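Local atomic coordinates of putative phosphoenolpyruvate-dependent sugar phosphotransferase system (PTS) permease (Klebsiella pneumoniae subsp. pneumoniae, PDB entry 3MTQ), a protein that probably takes part in phosphoenolpyruvate-dependent sugar uptake as a cytoplasmic phosphotransferase component of the mannose/fructose IIA family. Residues A[122-126]-A[127-131]. Residues are numbered along the deposited sequence; the frame is centred on the assembly and turned at random.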
loop_
_atom_site.group_PDB
_atom_site.type_symbol
_atom_site.label_atom_id
_atom_site.label_comp_id
_atom_site.label_asym_id
_atom_site.label_seq_id
_atom_site.Cartn_x
_atom_site.Cartn_y
_atom_site.Cartn_z
ATOM N N ALA A 122 2.053 6.376 -18.384
ATOM C CA ALA A 122 2.579 7.696 -18.082
ATOM C C ALA A 122 2.635 8.668 -19.261
ATOM O O ALA A 122 2.738 9.883 -19.051
ATOM C CB ALA A 122 3.959 7.550 -17.501
ATOM N N ALA A 123 2.563 8.141 -20.478
ATOM C CA ALA A 123 2.441 8.961 -21.699
ATOM C C ALA A 123 1.053 9.576 -21.851
ATOM O O ALA A 123 0.860 10.476 -22.655
ATOM C CB ALA A 123 2.764 8.123 -22.927
ATOM N N GLU A 124 0.092 9.075 -21.076
ATOM C CA GLU A 124 -1.295 9.527 -21.129
ATOM C C GLU A 124 -1.414 11.025 -20.773
ATOM O O GLU A 124 -0.928 11.476 -19.728
ATOM C CB GLU A 124 -2.153 8.664 -20.184
ATOM C CG GLU A 124 -3.667 9.004 -20.156
ATOM C CD GLU A 124 -4.270 9.040 -21.566
ATOM O OE1 GLU A 124 -4.296 7.970 -22.217
ATOM O OE2 GLU A 124 -4.689 10.134 -22.013
ATOM N N ASP A 125 -2.035 11.786 -21.662
ATOM C CA ASP A 125 -2.216 13.233 -21.463
ATOM C C ASP A 125 -3.533 13.637 -20.772
ATOM O O ASP A 125 -3.629 14.729 -20.202
ATOM C CB ASP A 125 -2.063 13.993 -22.799
ATOM C CG ASP A 125 -3.090 13.563 -23.841
ATOM O OD1 ASP A 125 -2.975 12.438 -24.363
ATOM O OD2 ASP A 125 -4.001 14.360 -24.149
ATOM N N ASN A 126 -4.559 12.800 -20.844
ATOM C CA ASN A 126 -5.803 13.078 -20.115
ATOM C C ASN A 126 -5.583 12.610 -18.681
ATOM O O ASN A 126 -5.663 11.400 -18.384
ATOM C CB ASN A 126 -6.962 12.334 -20.786
ATOM C CG ASN A 126 -8.325 12.590 -20.134
ATOM O OD1 ASN A 126 -8.444 12.927 -18.954
ATOM N ND2 ASN A 126 -9.374 12.367 -20.912
ATOM N N THR A 127 -5.261 13.549 -17.795
ATOM C CA THR A 127 -4.879 13.170 -16.427
ATOM C C THR A 127 -6.000 12.527 -15.633
ATOM O O THR A 127 -5.780 11.602 -14.840
ATOM C CB THR A 127 -4.265 14.336 -15.699
ATOM O OG1 THR A 127 -3.132 14.746 -16.456
ATOM C CG2 THR A 127 -3.844 13.923 -14.275
ATOM N N GLU A 128 -7.221 12.953 -15.938
ATOM C CA GLU A 128 -8.430 12.374 -15.324
ATOM C C GLU A 128 -8.578 10.903 -15.673
ATOM O O GLU A 128 -8.924 10.071 -14.816
ATOM C CB GLU A 128 -9.710 13.085 -15.806
ATOM C CG GLU A 128 -10.300 14.105 -14.833
ATOM C CD GLU A 128 -11.633 14.650 -15.320
ATOM O OE1 GLU A 128 -12.602 13.867 -15.396
ATOM O OE2 GLU A 128 -11.706 15.860 -15.629
ATOM N N LYS A 129 -8.349 10.592 -16.948
ATOM C CA LYS A 129 -8.434 9.239 -17.483
ATOM C C LYS A 129 -7.345 8.372 -16.893
ATOM O O LYS A 129 -7.607 7.286 -16.449
ATOM C CB LYS A 129 -8.336 9.271 -19.014
ATOM C CG LYS A 129 -8.299 7.941 -19.727
ATOM C CD LYS A 129 -8.261 8.157 -21.254
ATOM C CE LYS A 129 -7.973 6.853 -22.006
ATOM N NZ LYS A 129 -6.527 6.656 -22.275
ATOM N N LEU A 130 -6.114 8.869 -16.866
ATOM C CA LEU A 130 -5.014 8.155 -16.196
ATOM C C LEU A 130 -5.340 7.701 -14.754
ATOM O O LEU A 130 -5.160 6.515 -14.377
ATOM C CB LEU A 130 -3.793 9.075 -16.159
ATOM C CG LEU A 130 -2.558 8.688 -15.315
ATOM C CD1 LEU A 130 -1.817 7.555 -15.966
ATOM C CD2 LEU A 130 -1.646 9.828 -15.159
ATOM N N ILE A 131 -5.722 8.659 -13.928
ATOM C CA ILE A 131 -5.962 8.442 -12.507
ATOM C C ILE A 131 -7.191 7.521 -12.253
ATOM O O ILE A 131 -7.122 6.575 -11.510
ATOM C CB ILE A 131 -6.149 9.797 -11.774
ATOM C CG1 ILE A 131 -4.769 10.558 -11.681
ATOM C CG2 ILE A 131 -6.729 9.559 -10.396
ATOM C CD1 ILE A 131 -4.874 12.069 -11.491
HETATM O O HOH W 1 -4.578 16.479 -18.409
#
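Asn126 caps the helix that starts at Thr127. Its OD1 accepts a hydrogen bond from the backbone N of Lys129 at 3.1 Å. The N-H comes from above the plane of the amide, 65° out of it. The backbone O of Asn126 takes Leu130 N at 3.0 Å in the first turn of the helix. CG of Asn126 lies anti to its own N (chi1 -178°), which turns the amide back over this turn. There CG rests 3.5 Å from Lys129 CB, and the two side chains cross at about a right angle.

Glu124 makes the charged contact. Lys129 NZ meets its OE1 from above the carboxylate plane, at 2.6 Å, in a salt bridge. OE2 accepts a hydrogen bond from Asn126 N at 2.9 Å through its anti lone pair. Held at both oxygens, the carboxylate links the backbone N of the capping residue to the Lys129 side chain on the first turn of the helix. A bend at chi2 (52°) brings the carboxylate round to both partners. The apolar part is small: Glu124 CG passes Leu130 CB at 4.0 Å.

A water accepts a hydrogen bond from Thr127 N and donates to Asp125 O. Thr127 OG1 is hydrogen-bonded to Glu79 and Arg22, and Arg22 also binds Glu124 O. The bonds to Glu79 and Arg22 join the start of the helix to strands 79-84 and 22-29 of the parallel sheet. The whole is an asparagine N-cap where the loop after helix 112-120 enters helix 127-141.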